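Local coordinates for protein spectinomycin phosphotransferase (Legionella pneumophila, PDB 3I1A) that probably transfers a phosphoryl group from a nucleotide to spectinomycin, so inactivating the antibiotic, and has a protein-kinase-like fold, at residues W118-H129 with E259-E269. Residues are numbered along the deposited sequence; the frame is centred on the assembly and turned at random.
Sequences WKQLGKVLRQIH and EIQYFYEGYGE
Tyr267 lays one ring face under Arg126, whose CD stands 3.9 Å from the ring centroid in a CH-pi contact, while its phenol edge meets the rim of the His129 imidazole, the planes 78° apart. There Tyr267 OH and His129 ND1 share a nearly straight hydrogen bond of 2.6 Å; Leu125 O lies over one face of the imidazole, and NE2 bonds to Asp242, fixing the ring's rotation from both nitrogens. Bent at chi2 (66°), Arg126 turns NH1 back to donate a 2.8 Å hydrogen bond to Tyr267 O, in the carbonyl plane and close to the guanidinium plane, and Glu269 CB covers a face of its guanidinium. NH2 forms a salt bridge with Glu130 and reaches Glu269 OE1 through a water; the other oxygen, OE2, accepts from Asn271 N. The Phe263 ring takes Gly122 CA over its face and Leu125 CD2 at its edge. Trp118 receives Glu259 CB on a face, 3.8 Å from the centroid of its six-membered ring, and NE1 donates to a water.

Phe263 and Tyr267 are knobs into holes around Gly122. With glycines at 122 and 266 the helix axes close to 6.4 Å, crossing at -43°, and the backbones exchange CA-H...O contacts such as Gly266 CA to Lys119 O at 3.4 Å. A salt bridge from Lys119 NZ to Glu265 OE2 (3.2 Å), its hydrogen bond weak, spans the outer side. This close glycine-mediated packing joins helices 115-129 and 257-267 in the mainly helical C-terminal lobe, with helix 240-243 touching Leu125, Phe263 and Tyr267, and Leu121 resting on strand 226-228.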
loop_
_atom_site.group_PDB
_atom_site.type_symbol
_atom_site.label_atom_id
_atom_site.label_comp_id
_atom_site.label_asym_id
_atom_site.label_seq_id
_atom_site.Cartn_x
_atom_site.Cartn_y
_atom_site.Cartn_z
ATOM N N TRP A 118 -16.089 9.528 -3.088
ATOM C CA TRP A 118 -15.539 8.838 -4.247
ATOM C C TRP A 118 -15.051 9.904 -5.227
ATOM O O TRP A 118 -13.989 9.761 -5.810
ATOM C CB TRP A 118 -16.576 7.968 -4.935
ATOM C CG TRP A 118 -16.659 6.605 -4.342
ATOM C CD1 TRP A 118 -17.669 6.099 -3.579
ATOM C CD2 TRP A 118 -15.692 5.553 -4.482
ATOM N NE1 TRP A 118 -17.396 4.786 -3.241
ATOM C CE2 TRP A 118 -16.190 4.430 -3.778
ATOM C CE3 TRP A 118 -14.463 5.446 -5.138
ATOM C CZ2 TRP A 118 -15.494 3.215 -3.710
ATOM C CZ3 TRP A 118 -13.767 4.231 -5.072
ATOM C CH2 TRP A 118 -14.288 3.135 -4.363
ATOM N N LYS A 119 -15.835 10.965 -5.383
ATOM C CA LYS A 119 -15.444 12.049 -6.273
ATOM C C LYS A 119 -14.162 12.718 -5.787
ATOM O O LYS A 119 -13.257 12.992 -6.591
ATOM C CB LYS A 119 -16.570 13.083 -6.391
ATOM C CG LYS A 119 -17.757 12.563 -7.178
ATOM C CD LYS A 119 -18.895 13.593 -7.310
ATOM C CE LYS A 119 -20.107 12.948 -8.015
ATOM N NZ LYS A 119 -21.339 13.778 -7.989
ATOM N N GLN A 120 -14.079 12.966 -4.476
ATOM C CA GLN A 120 -12.907 13.597 -3.865
ATOM C C GLN A 120 -11.679 12.695 -4.073
ATOM O O GLN A 120 -10.579 13.186 -4.346
ATOM C CB GLN A 120 -13.145 13.812 -2.369
ATOM C CG GLN A 120 -11.944 14.395 -1.642
ATOM C CD GLN A 120 -12.167 14.585 -0.152
ATOM O OE1 GLN A 120 -13.001 13.897 0.476
ATOM N NE2 GLN A 120 -11.394 15.505 0.443
ATOM N N LEU A 121 -11.869 11.376 -3.963
ATOM C CA LEU A 121 -10.743 10.461 -4.159
ATOM C C LEU A 121 -10.261 10.566 -5.611
ATOM O O LEU A 121 -9.048 10.560 -5.881
ATOM C CB LEU A 121 -11.138 9.014 -3.821
ATOM C CG LEU A 121 -10.093 7.928 -4.138
ATOM C CD1 LEU A 121 -8.840 8.136 -3.266
ATOM C CD2 LEU A 121 -10.687 6.546 -3.875
ATOM N N GLY A 122 -11.208 10.653 -6.546
ATOM C CA GLY A 122 -10.835 10.799 -7.946
ATOM C C GLY A 122 -10.084 12.111 -8.161
ATOM O O GLY A 122 -9.078 12.158 -8.879
ATOM N N LYS A 123 -10.585 13.196 -7.572
ATOM C CA LYS A 123 -9.918 14.503 -7.698
ATOM C C LYS A 123 -8.474 14.473 -7.142
ATOM O O LYS A 123 -7.541 14.969 -7.768
ATOM C CB LYS A 123 -10.735 15.561 -6.950
ATOM C CG LYS A 123 -10.151 16.982 -6.885
ATOM C CD LYS A 123 -11.047 17.880 -5.998
ATOM C CE LYS A 123 -11.503 17.171 -4.692
ATOM N NZ LYS A 123 -12.186 18.012 -3.608
ATOM N N VAL A 124 -8.301 13.862 -5.972
ATOM C CA VAL A 124 -6.987 13.802 -5.337
ATOM C C VAL A 124 -6.006 12.899 -6.070
ATOM O O VAL A 124 -4.832 13.247 -6.241
ATOM C CB VAL A 124 -7.127 13.350 -3.851
ATOM C CG1 VAL A 124 -5.754 13.100 -3.235
ATOM C CG2 VAL A 124 -7.850 14.448 -3.075
ATOM N N LEU A 125 -6.471 11.754 -6.528
ATOM C CA LEU A 125 -5.565 10.876 -7.241
ATOM C C LEU A 125 -5.182 11.525 -8.565
ATOM O O LEU A 125 -4.066 11.357 -9.032
ATOM C CB LEU A 125 -6.193 9.509 -7.453
ATOM C CG LEU A 125 -5.222 8.379 -7.774
ATOM C CD1 LEU A 125 -4.150 8.278 -6.682
ATOM C CD2 LEU A 125 -5.985 7.066 -7.830
ATOM N N ARG A 126 -6.079 12.293 -9.186
ATOM C CA ARG A 126 -5.683 12.962 -10.428
ATOM C C ARG A 126 -4.614 14.019 -10.100
ATOM O O ARG A 126 -3.658 14.217 -10.859
ATOM C CB ARG A 126 -6.903 13.619 -11.098
ATOM C CG ARG A 126 -6.587 14.375 -12.415
ATOM C CD ARG A 126 -6.133 13.429 -13.519
ATOM N NE ARG A 126 -5.762 14.147 -14.747
ATOM C CZ ARG A 126 -6.632 14.703 -15.593
ATOM N NH1 ARG A 126 -7.941 14.635 -15.371
ATOM N NH2 ARG A 126 -6.192 15.343 -16.677
ATOM N N GLN A 127 -4.779 14.704 -8.969
ATOM C CA GLN A 127 -3.816 15.717 -8.535
ATOM C C GLN A 127 -2.437 15.101 -8.363
ATOM O O GLN A 127 -1.422 15.688 -8.740
ATOM C CB GLN A 127 -4.212 16.319 -7.184
ATOM C CG GLN A 127 -5.139 17.517 -7.226
ATOM C CD GLN A 127 -5.189 18.203 -5.871
ATOM O OE1 GLN A 127 -5.761 17.673 -4.931
ATOM N NE2 GLN A 127 -4.565 19.370 -5.762
ATOM N N ILE A 128 -2.416 13.922 -7.761
ATOM C CA ILE A 128 -1.171 13.210 -7.512
ATOM C C ILE A 128 -0.544 12.815 -8.840
ATOM O O ILE A 128 0.644 13.066 -9.079
ATOM C CB ILE A 128 -1.424 11.952 -6.617
ATOM C CG1 ILE A 128 -1.787 12.389 -5.194
ATOM C CG2 ILE A 128 -0.170 11.057 -6.587
ATOM C CD1 ILE A 128 -2.541 11.311 -4.393
ATOM N N HIS A 129 -1.330 12.221 -9.724
ATOM C CA HIS A 129 -0.790 11.798 -11.008
ATOM C C HIS A 129 -0.291 12.960 -11.862
ATOM O O HIS A 129 0.569 12.769 -12.707
ATOM C CB HIS A 129 -1.842 11.006 -11.797
ATOM C CG HIS A 129 -2.199 9.701 -11.159
ATOM N ND1 HIS A 129 -3.263 8.931 -11.570
ATOM C CD2 HIS A 129 -1.597 9.009 -10.164
ATOM C CE1 HIS A 129 -3.300 7.816 -10.856
ATOM N NE2 HIS A 129 -2.298 7.840 -9.995
ATOM N N GLU A 259 -19.376 3.191 -7.982
ATOM C CA GLU A 259 -18.157 3.677 -7.358
ATOM C C GLU A 259 -17.237 4.138 -8.476
ATOM O O GLU A 259 -16.575 5.170 -8.359
ATOM C CB GLU A 259 -17.500 2.554 -6.554
ATOM C CG GLU A 259 -18.421 2.036 -5.444
ATOM C CD GLU A 259 -17.918 0.783 -4.781
ATOM O OE1 GLU A 259 -17.093 0.052 -5.393
ATOM O OE2 GLU A 259 -18.370 0.522 -3.647
ATOM N N ILE A 260 -17.208 3.361 -9.555
ATOM C CA ILE A 260 -16.386 3.694 -10.708
ATOM C C ILE A 260 -16.853 5.013 -11.333
ATOM O O ILE A 260 -16.042 5.894 -11.656
ATOM C CB ILE A 260 -16.426 2.545 -11.722
ATOM C CG1 ILE A 260 -15.836 1.288 -11.068
ATOM C CG2 ILE A 260 -15.666 2.923 -12.982
ATOM C CD1 ILE A 260 -15.932 0.061 -11.924
ATOM N N GLN A 261 -18.167 5.171 -11.465
ATOM C CA GLN A 261 -18.741 6.390 -12.029
ATOM C C GLN A 261 -18.401 7.637 -11.222
ATOM O O GLN A 261 -18.017 8.662 -11.781
ATOM C CB GLN A 261 -20.271 6.267 -12.120
ATOM C CG GLN A 261 -20.951 7.523 -12.650
ATOM C CD GLN A 261 -22.470 7.457 -12.546
ATOM O OE1 GLN A 261 -23.044 6.429 -12.160
ATOM N NE2 GLN A 261 -23.128 8.560 -12.882
ATOM N N TYR A 262 -18.565 7.556 -9.903
ATOM C CA TYR A 262 -18.269 8.686 -9.033
ATOM C C TYR A 262 -16.765 8.988 -9.066
ATOM O O TYR A 262 -16.332 10.157 -9.141
ATOM C CB TYR A 262 -18.699 8.373 -7.586
ATOM C CG TYR A 262 -20.151 7.981 -7.390
ATOM C CD1 TYR A 262 -20.574 7.375 -6.194
ATOM C CD2 TYR A 262 -21.103 8.199 -8.388
ATOM C CE1 TYR A 262 -21.912 6.998 -6.005
ATOM C CE2 TYR A 262 -22.451 7.824 -8.207
ATOM C CZ TYR A 262 -22.843 7.225 -7.020
ATOM O OH TYR A 262 -24.164 6.838 -6.857
ATOM N N PHE A 263 -15.955 7.935 -9.006
ATOM C CA PHE A 263 -14.515 8.141 -9.050
ATOM C C PHE A 263 -14.101 8.915 -10.299
ATOM O O PHE A 263 -13.414 9.933 -10.192
ATOM C CB PHE A 263 -13.749 6.823 -9.033
ATOM C CG PHE A 263 -12.253 7.001 -9.168
ATOM C CD1 PHE A 263 -11.463 7.269 -8.048
ATOM C CD2 PHE A 263 -11.646 6.982 -10.434
ATOM C CE1 PHE A 263 -10.102 7.518 -8.174
ATOM C CE2 PHE A 263 -10.275 7.233 -10.568
ATOM C CZ PHE A 263 -9.506 7.499 -9.438
ATOM N N TYR A 264 -14.520 8.451 -11.473
ATOM C CA TYR A 264 -14.120 9.137 -12.695
ATOM C C TYR A 264 -14.730 10.495 -12.889
ATOM O O TYR A 264 -14.186 11.334 -13.621
ATOM C CB TYR A 264 -14.330 8.235 -13.901
ATOM C CG TYR A 264 -13.221 7.218 -13.985
ATOM C CD1 TYR A 264 -13.389 5.915 -13.517
ATOM C CD2 TYR A 264 -11.966 7.585 -14.484
ATOM C CE1 TYR A 264 -12.339 5.004 -13.548
ATOM C CE2 TYR A 264 -10.915 6.688 -14.513
ATOM C CZ TYR A 264 -11.101 5.406 -14.052
ATOM O OH TYR A 264 -10.057 4.530 -14.121
ATOM N N GLU A 265 -15.874 10.740 -12.263
ATOM C CA GLU A 265 -16.417 12.081 -12.358
ATOM C C GLU A 265 -15.399 13.023 -11.676
ATOM O O GLU A 265 -15.223 14.179 -12.074
ATOM C CB GLU A 265 -17.775 12.183 -11.653
ATOM C CG GLU A 265 -18.409 13.551 -11.867
ATOM C CD GLU A 265 -19.772 13.678 -11.224
ATOM O OE1 GLU A 265 -20.524 12.671 -11.253
ATOM O OE2 GLU A 265 -20.085 14.782 -10.706
ATOM N N GLY A 266 -14.713 12.528 -10.644
ATOM C CA GLY A 266 -13.729 13.347 -9.962
ATOM C C GLY A 266 -12.364 13.335 -10.632
ATOM O O GLY A 266 -11.688 14.350 -10.702
ATOM N N TYR A 267 -11.962 12.173 -11.131
ATOM C CA TYR A 267 -10.657 12.018 -11.770
ATOM C C TYR A 267 -10.611 12.741 -13.131
ATOM O O TYR A 267 -9.578 13.294 -13.523
ATOM C CB TYR A 267 -10.385 10.524 -11.937
ATOM C CG TYR A 267 -8.958 10.188 -12.311
ATOM C CD1 TYR A 267 -7.940 10.216 -11.357
ATOM C CD2 TYR A 267 -8.632 9.855 -13.623
ATOM C CE1 TYR A 267 -6.603 9.922 -11.719
ATOM C CE2 TYR A 267 -7.321 9.560 -13.991
ATOM C CZ TYR A 267 -6.313 9.604 -13.038
ATOM O OH TYR A 267 -5.008 9.379 -13.436
ATOM N N GLY A 268 -11.734 12.721 -13.834
ATOM C CA GLY A 268 -11.836 13.406 -15.115
ATOM C C GLY A 268 -11.317 12.708 -16.345
ATOM O O GLY A 268 -12.011 12.629 -17.353
ATOM N N GLU A 269 -10.088 12.208 -16.271
ATOM C CA GLU A 269 -9.467 11.523 -17.396
ATOM C C GLU A 269 -10.041 10.125 -17.589
ATOM O O GLU A 269 -9.796 9.223 -16.784
ATOM C CB GLU A 269 -7.952 11.431 -17.180
ATOM C CG GLU A 269 -7.242 10.760 -18.342
ATOM C CD GLU A 269 -7.561 11.452 -19.645
ATOM O OE1 GLU A 269 -7.061 12.576 -19.858
ATOM O OE2 GLU A 269 -8.333 10.888 -20.440
HETATM O O HOH W 1 -18.850 2.964 -1.456
HETATM O O HOH W 2 -8.113 14.943 -18.588
#